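Cytosolic phospholipase A2 delta (Homo sapiens, PDB 5IZ5) hydrolyses glycerophospholipids at the sn-2 position in a calcium-dependent manner, preferring linoleic acid there and releasing a lysophospholipid and a free fatty acid. Local coordinates at residues 341-346 with 387-392; 574-579 with 769-774. The protein carries 3 engineered substitutions. One frame throughout, in Å; residues are numbered along the deposited sequence.

Interaction 1 of 2, residues 341-346 with 387-392; sequences SLYGHL and GPIRYA
Tyr343 reaches from helix 335-351 to helix 386-397 and meets three apolar side chains of the second helix along its length. The closest approach lies near the backbone, where Tyr343 CB sits 3.3 Å from Ile389 CD1, and the same methyl stays beside the start of the ring, 3.6 Å from Tyr343 CD1. Farther out, Pro388 CB comes to within 4.2 Å of Tyr343 CE1 and Ala392 CB to within 3.6 Å of Tyr343 CE2. All three neighbours approach the ring obliquely. Tyr343 and Ile389 extend past each other in opposite senses; with CG1 anti to its carbonyl carbon (chi1 -60°) and chi2 at -62°, Ile389 brings CD1 up to the CB of the tyrosine. The short helical segments run antiparallel at 167°, and their axes come no closer than 10.6 Å, a spacing that these interleaved side chains bridge. Beyond this first shell, the phenol oxygen is hydrogen-bonded to His373 ND1 on helix 367-375, and Leu786 of helix 779-794 touches both Tyr343 and Ile389. Here two helices of the catalytic domain, the first leading out of the substrate-binding Gly334-Gly335 region, are joined by dispersion and burial of apolar surface, and the hydroxyl of this buried tyrosine, the one polar atom of its side chain, is satisfied by a histidine from a third helix.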
ATOM      1  N   SER B 341      -6.346  25.156   0.524  1.00 43.12           N
ATOM      2  CA  SER B 341      -7.704  25.227   0.025  1.00 42.97           C
ATOM      3  C   SER B 341      -8.660  24.319   0.808  1.00 43.90           C
ATOM      4  O   SER B 341      -9.805  24.700   1.069  1.00 40.52           O
ATOM      5  CB  SER B 341      -7.727  24.863  -1.454  1.00 44.22           C
ATOM      6  OG  SER B 341      -9.042  24.955  -1.974  1.00 46.75           O
ATOM      7  N   LEU B 342      -8.181  23.132   1.184  1.00 42.09           N
ATOM      8  CA  LEU B 342      -8.972  22.170   1.947  1.00 40.52           C
ATOM      9  C   LEU B 342      -9.340  22.710   3.328  1.00 40.44           C
ATOM     10  O   LEU B 342     -10.447  22.487   3.805  1.00 37.98           O
ATOM     11  CB  LEU B 342      -8.225  20.835   2.076  1.00 39.94           C
ATOM     12  CG  LEU B 342      -8.919  19.696   2.828  1.00 40.29           C
ATOM     13  CD1 LEU B 342     -10.321  19.422   2.301  1.00 40.43           C
ATOM     14  CD2 LEU B 342      -8.071  18.428   2.737  1.00 40.91           C
ATOM     15  N   TYR B 343      -8.409  23.417   3.964  1.00 41.37           N
ATOM     16  CA  TYR B 343      -8.699  24.110   5.217  1.00 42.86           C
ATOM     17  C   TYR B 343      -9.908  25.041   5.051  1.00 45.76           C
ATOM     18  O   TYR B 343     -10.803  25.082   5.903  1.00 45.28           O
ATOM     19  CB  TYR B 343      -7.496  24.935   5.674  1.00 43.12           C
ATOM     20  CG  TYR B 343      -6.487  24.200   6.535  1.00 44.01           C
ATOM     21  CD1 TYR B 343      -6.845  23.695   7.779  1.00 45.40           C
ATOM     22  CD2 TYR B 343      -5.165  24.044   6.120  1.00 44.12           C
ATOM     23  CE1 TYR B 343      -5.920  23.044   8.579  1.00 45.40           C
ATOM     24  CE2 TYR B 343      -4.235  23.390   6.910  1.00 44.30           C
ATOM     25  CZ  TYR B 343      -4.614  22.892   8.137  1.00 45.86           C
ATOM     26  OH  TYR B 343      -3.693  22.240   8.921  1.00 45.59           O
ATOM     27  N   GLY B 344      -9.914  25.788   3.949  1.00 46.46           N
ATOM     28  CA  GLY B 344     -11.007  26.695   3.621  1.00 47.90           C
ATOM     29  C   GLY B 344     -12.317  25.973   3.388  1.00 47.11           C
ATOM     30  O   GLY B 344     -13.365  26.431   3.853  1.00 46.31           O
ATOM     31  N   HIS B 345     -12.261  24.847   2.675  1.00 45.78           N
ATOM     32  CA  HIS B 345     -13.448  24.038   2.439  1.00 47.37           C
ATOM     33  C   HIS B 345     -14.028  23.493   3.741  1.00 49.11           C
ATOM     34  O   HIS B 345     -15.251  23.442   3.912  1.00 48.10           O
ATOM     35  CB  HIS B 345     -13.152  22.882   1.484  1.00 47.85           C
ATOM     36  CG  HIS B 345     -12.888  23.311   0.077  1.00 50.48           C
ATOM     37  ND1 HIS B 345     -13.461  24.431  -0.484  1.00 51.72           N
ATOM     38  CD2 HIS B 345     -12.131  22.750  -0.893  1.00 50.35           C
ATOM     39  CE1 HIS B 345     -13.058  24.548  -1.736  1.00 51.24           C
ATOM     40  NE2 HIS B 345     -12.251  23.539  -2.010  1.00 51.72           N
ATOM     41  N   LEU B 346     -13.152  23.077   4.649  1.00 47.40           N
ATOM     42  CA  LEU B 346     -13.589  22.573   5.944  1.00 47.98           C
ATOM     43  C   LEU B 346     -14.180  23.696   6.806  1.00 46.90           C
ATOM     44  O   LEU B 346     -15.161  23.477   7.512  1.00 45.31           O
ATOM     45  CB  LEU B 346     -12.435  21.876   6.671  1.00 47.65           C
ATOM     46  CG  LEU B 346     -11.916  20.576   6.039  1.00 47.16           C
ATOM     47  CD1 LEU B 346     -10.631  20.143   6.721  1.00 46.46           C
ATOM     48  CD2 LEU B 346     -12.946  19.459   6.099  1.00 48.21           C
ATOM     49  N   GLY B 387      -8.065  28.458  14.438  1.00 53.44           N
ATOM     50  CA  GLY B 387      -6.816  28.166  15.150  1.00 53.47           C
ATOM     51  C   GLY B 387      -5.817  27.393  14.298  1.00 51.80           C
ATOM     52  O   GLY B 387      -4.714  27.872  14.052  1.00 51.70           O
ATOM     53  N   PRO B 388      -6.193  26.182  13.854  1.00 52.93           N
ATOM     54  CA  PRO B 388      -5.380  25.410  12.910  1.00 52.62           C
ATOM     55  C   PRO B 388      -5.050  26.162  11.618  1.00 51.47           C
ATOM     56  O   PRO B 388      -3.957  25.985  11.074  1.00 49.33           O
ATOM     57  CB  PRO B 388      -6.252  24.191  12.610  1.00 52.32           C
ATOM     58  CG  PRO B 388      -7.066  24.004  13.836  1.00 52.90           C
ATOM     59  CD  PRO B 388      -7.284  25.370  14.429  1.00 53.16           C
ATOM     60  N   ILE B 389      -5.981  26.990  11.142  1.00 51.32           N
ATOM     61  CA  ILE B 389      -5.750  27.818   9.955  1.00 51.16           C
ATOM     62  C   ILE B 389      -4.562  28.737  10.187  1.00 48.96           C
ATOM     63  O   ILE B 389      -3.664  28.826   9.354  1.00 47.74           O
ATOM     64  CB  ILE B 389      -6.949  28.733   9.619  1.00 52.45           C
ATOM     65  CG1 ILE B 389      -8.229  27.936   9.350  1.00 54.10           C
ATOM     66  CG2 ILE B 389      -6.629  29.621   8.423  1.00 51.77           C
ATOM     67  CD1 ILE B 389      -8.169  27.006   8.175  1.00 54.60           C
ATOM     68  N   ARG B 390      -4.577  29.427  11.324  1.00 51.05           N
ATOM     69  CA  ARG B 390      -3.524  30.375  11.683  1.00 53.78           C
ATOM     70  C   ARG B 390      -2.174  29.665  11.764  1.00 52.82           C
ATOM     71  O   ARG B 390      -1.176  30.127  11.212  1.00 54.14           O
ATOM     72  CB  ARG B 390      -3.848  31.031  13.026  1.00 56.01           C
ATOM     73  CG  ARG B 390      -2.928  32.178  13.401  1.00 60.90           C
ATOM     74  CD  ARG B 390      -2.989  32.486  14.888  1.00 65.49           C
ATOM     75  NE  ARG B 390      -2.013  33.514  15.256  1.00 71.78           N
ATOM     76  CZ  ARG B 390      -1.666  33.830  16.505  1.00 74.25           C
ATOM     77  NH1 ARG B 390      -2.206  33.200  17.545  1.00 75.96           N
ATOM     78  NH2 ARG B 390      -0.767  34.784  16.714  1.00 74.75           N
ATOM     79  N   TYR B 391      -2.166  28.537  12.463  1.00 50.34           N
ATOM     80  CA  TYR B 391      -0.984  27.694  12.598  1.00 48.89           C
ATOM     81  C   TYR B 391      -0.387  27.380  11.218  1.00 46.36           C
ATOM     82  O   TYR B 391       0.798  27.603  10.982  1.00 43.55           O
ATOM     83  CB  TYR B 391      -1.382  26.413  13.337  1.00 48.38           C
ATOM     84  CG  TYR B 391      -0.279  25.416  13.576  1.00 49.07           C
ATOM     85  CD1 TYR B 391       0.430  25.408  14.773  1.00 48.66           C
ATOM     86  CD2 TYR B 391       0.022  24.443  12.623  1.00 49.25           C
ATOM     87  CE1 TYR B 391       1.426  24.476  15.003  1.00 50.65           C
ATOM     88  CE2 TYR B 391       1.013  23.508  12.843  1.00 49.05           C
ATOM     89  CZ  TYR B 391       1.713  23.528  14.033  1.00 49.81           C
ATOM     90  OH  TYR B 391       2.694  22.600  14.252  1.00 50.11           O
ATOM     91  N   ALA B 392      -1.226  26.891  10.310  1.00 46.24           N
ATOM     92  CA  ALA B 392      -0.794  26.535   8.959  1.00 47.30           C
ATOM     93  C   ALA B 392      -0.283  27.746   8.190  1.00 49.54           C
ATOM     94  O   ALA B 392       0.733  27.664   7.502  1.00 47.28           O
ATOM     95  CB  ALA B 392      -1.928  25.869   8.194  1.00 47.30           C
TER

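Interaction 2 of 2, residues 574-579 with 769-774; sequences TSSRLE and PYTLSN
Ser773 and Thr771 present their hydroxyls to the loop 574-579 at two neighbouring points. Ser773 OG donates to Arg577 O over 2.7 Å; it arrives at a C=O...donor angle of 157° and 23° from the carbonyl plane. Its chi1 of -66° sets OG anti to its own carbonyl carbon and turns it to the other loop. At the second point Ser576 OG and Thr771 OG1 face each other 3.1 Å apart, but each has a further partner: Pro568 O for the serine, Glu567 OE1 for the threonine. Between the two points lies a water that donates to Ser576 O at 2.8 Å and to Thr771 OG1, and accepts from Ser773 N at 2.6 Å. The type I turn from Thr771 to Asn774 brings these groups to one side, while an ST turn at Ser575, closed by Arg577 N, shapes the facing loop. An alanine at Ser773 is likely to leave Arg577 O without its direct hydroxyl donor and to weaken the hold between the loops. The side chain of Ser773 is about 8 Å from substrate-binding Gly335 and about 10 Å from the side chain of the nucleophile Ser365; near the active site, then, directed polar bonds, direct or through one water, probably matter more to this contact than apolar packing.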
ATOM      1  N   THR B 574       8.751  28.153 -19.177  1.00 68.84           N
ATOM      2  CA  THR B 574       9.164  26.821 -18.722  1.00 68.93           C
ATOM      3  C   THR B 574       8.238  26.308 -17.618  1.00 67.63           C
ATOM      4  O   THR B 574       7.433  27.066 -17.071  1.00 65.36           O
ATOM      5  CB  THR B 574      10.615  26.830 -18.193  1.00 70.37           C
ATOM      6  OG1 THR B 574      10.776  27.876 -17.224  1.00 70.42           O
ATOM      7  CG2 THR B 574      11.598  27.046 -19.331  1.00 70.27           C
ATOM      8  N   SER B 575       8.363  25.018 -17.300  1.00 67.91           N
ATOM      9  CA  SER B 575       7.538  24.381 -16.268  1.00 65.78           C
ATOM     10  C   SER B 575       7.761  25.024 -14.903  1.00 64.20           C
ATOM     11  O   SER B 575       8.886  25.364 -14.545  1.00 61.59           O
ATOM     12  CB  SER B 575       7.839  22.879 -16.180  1.00 65.09           C
ATOM     13  OG  SER B 575       7.106  22.270 -15.128  1.00 63.64           O
ATOM     14  N   SER B 576       6.675  25.184 -14.154  1.00 64.70           N
ATOM     15  CA  SER B 576       6.737  25.735 -12.805  1.00 67.57           C
ATOM     16  C   SER B 576       7.035  24.658 -11.751  1.00 68.38           C
ATOM     17  O   SER B 576       7.214  24.983 -10.578  1.00 67.91           O
ATOM     18  CB  SER B 576       5.411  26.428 -12.470  1.00 68.05           C
ATOM     19  OG  SER B 576       4.311  25.558 -12.686  1.00 67.39           O
ATOM     20  N   ARG B 577       7.108  23.395 -12.179  1.00 69.84           N
ATOM     21  CA  ARG B 577       7.146  22.243 -11.269  1.00 71.96           C
ATOM     22  C   ARG B 577       8.325  22.273 -10.302  1.00 71.89           C
ATOM     23  O   ARG B 577       8.129  22.252  -9.092  1.00 72.57           O
ATOM     24  CB  ARG B 577       7.167  20.933 -12.067  1.00 72.55           C
ATOM     25  CG  ARG B 577       7.036  19.672 -11.221  1.00 74.01           C
ATOM     26  CD  ARG B 577       6.909  18.431 -12.090  1.00 74.85           C
ATOM     27  NE  ARG B 577       8.107  18.209 -12.903  1.00 75.62           N
ATOM     28  CZ  ARG B 577       9.122  17.400 -12.591  1.00 76.15           C
ATOM     29  NH1 ARG B 577       9.126  16.690 -11.465  1.00 75.12           N
ATOM     30  NH2 ARG B 577      10.152  17.298 -13.422  1.00 77.54           N
ATOM     31  N   LEU B 578       9.540  22.330 -10.839  1.00 71.63           N
ATOM     32  CA  LEU B 578      10.752  22.300 -10.018  1.00 71.90           C
ATOM     33  C   LEU B 578      11.279  23.700  -9.713  1.00 74.40           C
ATOM     34  O   LEU B 578      12.457  23.989  -9.931  1.00 73.91           O
ATOM     35  CB  LEU B 578      11.837  21.479 -10.715  1.00 69.79           C
ATOM     36  CG  LEU B 578      11.433  20.069 -11.141  1.00 68.83           C
ATOM     37  CD1 LEU B 578      12.603  19.388 -11.824  1.00 67.26           C
ATOM     38  CD2 LEU B 578      10.940  19.250  -9.956  1.00 68.88           C
ATOM     39  N   GLU B 579      10.407  24.564  -9.199  1.00 78.03           N
ATOM     40  CA  GLU B 579      10.813  25.909  -8.810  1.00 80.79           C
ATOM     41  C   GLU B 579      10.132  26.366  -7.526  1.00 78.15           C
ATOM     42  O   GLU B 579       8.955  26.731  -7.503  1.00 82.88           O
ATOM     43  CB  GLU B 579      10.600  26.907  -9.956  1.00 85.88           C
ATOM     44  CG  GLU B 579      11.890  27.227 -10.701  1.00 89.45           C
ATOM     45  CD  GLU B 579      11.655  27.773 -12.094  1.00 91.97           C
ATOM     46  OE1 GLU B 579      10.849  28.715 -12.238  1.00 95.35           O
ATOM     47  OE2 GLU B 579      12.287  27.263 -13.043  1.00 94.33           O
ATOM     48  N   PRO B 769       1.519  31.847  -7.224  1.00 54.98           N
ATOM     49  CA  PRO B 769       2.189  31.390  -6.011  1.00 55.33           C
ATOM     50  C   PRO B 769       1.681  30.045  -5.463  1.00 52.74           C
ATOM     51  O   PRO B 769       2.138  29.612  -4.401  1.00 53.85           O
ATOM     52  CB  PRO B 769       1.873  32.508  -5.023  1.00 55.42           C
ATOM     53  CG  PRO B 769       0.506  32.940  -5.421  1.00 55.31           C
ATOM     54  CD  PRO B 769       0.429  32.786  -6.915  1.00 55.28           C
ATOM     55  N   TYR B 770       0.769  29.385  -6.173  1.00 50.04           N
ATOM     56  CA  TYR B 770       0.152  28.151  -5.686  1.00 48.56           C
ATOM     57  C   TYR B 770       0.625  26.928  -6.465  1.00 47.36           C
ATOM     58  O   TYR B 770      -0.054  25.909  -6.508  1.00 45.54           O
ATOM     59  CB  TYR B 770      -1.363  28.281  -5.775  1.00 47.82           C
ATOM     60  CG  TYR B 770      -1.896  29.529  -5.106  1.00 48.38           C
ATOM     61  CD1 TYR B 770      -1.665  29.764  -3.757  1.00 48.95           C
ATOM     62  CD2 TYR B 770      -2.635  30.472  -5.819  1.00 48.56           C
ATOM     63  CE1 TYR B 770      -2.154  30.901  -3.132  1.00 48.41           C
ATOM     64  CE2 TYR B 770      -3.133  31.613  -5.203  1.00 48.18           C
ATOM     65  CZ  TYR B 770      -2.888  31.824  -3.861  1.00 48.37           C
ATOM     66  OH  TYR B 770      -3.380  32.950  -3.248  1.00 45.93           O
ATOM     67  N   THR B 771       1.793  27.035  -7.085  1.00 48.28           N
ATOM     68  CA  THR B 771       2.354  25.933  -7.859  1.00 49.52           C
ATOM     69  C   THR B 771       2.780  24.781  -6.934  1.00 49.40           C
ATOM     70  O   THR B 771       3.126  25.005  -5.775  1.00 48.13           O
ATOM     71  CB  THR B 771       3.524  26.415  -8.755  1.00 49.99           C
ATOM     72  OG1 THR B 771       3.947  25.346  -9.606  1.00 56.54           O
ATOM     73  CG2 THR B 771       4.714  26.905  -7.937  1.00 50.77           C
ATOM     74  N   LEU B 772       2.754  23.564  -7.474  1.00 49.15           N
ATOM     75  CA  LEU B 772       2.937  22.327  -6.700  1.00 52.16           C
ATOM     76  C   LEU B 772       4.062  22.388  -5.677  1.00 52.27           C
ATOM     77  O   LEU B 772       3.857  22.115  -4.499  1.00 52.23           O
ATOM     78  CB  LEU B 772       3.192  21.146  -7.641  1.00 51.78           C
ATOM     79  CG  LEU B 772       3.289  19.753  -7.013  1.00 52.35           C
ATOM     80  CD1 LEU B 772       2.006  19.381  -6.290  1.00 52.72           C
ATOM     81  CD2 LEU B 772       3.612  18.732  -8.091  1.00 53.42           C
ATOM     82  N   SER B 773       5.252  22.756  -6.122  1.00 51.55           N
ATOM     83  CA  SER B 773       6.411  22.676  -5.249  1.00 51.78           C
ATOM     84  C   SER B 773       6.594  23.867  -4.325  1.00 51.06           C
ATOM     85  O   SER B 773       7.422  23.792  -3.441  1.00 51.35           O
ATOM     86  CB  SER B 773       7.680  22.430  -6.053  1.00 54.46           C
ATOM     87  OG  SER B 773       7.630  21.146  -6.656  1.00 58.57           O
ATOM     88  N   ASN B 774       5.856  24.962  -4.518  1.00 50.77           N
ATOM     89  CA  ASN B 774       6.025  26.122  -3.649  1.00 49.76           C
ATOM     90  C   ASN B 774       5.558  25.802  -2.239  1.00 47.73           C
ATOM     91  O   ASN B 774       4.430  25.366  -2.037  1.00 45.11           O
ATOM     92  CB  ASN B 774       5.281  27.348  -4.184  1.00 51.24           C
ATOM     93  CG  ASN B 774       5.571  28.605  -3.380  1.00 53.59           C
ATOM     94  OD1 ASN B 774       6.529  28.661  -2.609  1.00 55.81           O
ATOM     95  ND2 ASN B 774       4.745  29.629  -3.564  1.00 58.17           N
TER
HETATM   96  O   HOH W   1       5.802  24.024  -8.308  1.00 59.58           O

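How the interactions relate
Both contacts lie in the PLA2c region, on the same side of the chain's centre, and follow one another in sequence: interaction 1 is complete before 574-579 begins. Their centres are 22 Å apart and their nearest atoms about 8 Å, without touching. One link between them is helix 779-794, which packs on Tyr343 and Ile389 of interaction 1 and begins just after 769-774, the later segment of interaction 2. A second runs through Arg337, on the same helix 335-351 as 341-346, whose NE is hydrogen-bonded to Tyr770 O. The pair illustrates a division of labour: antiparallel helices packed through apolar groups, and loops joined by polar groups near the catalytic serine, both contacts being buried.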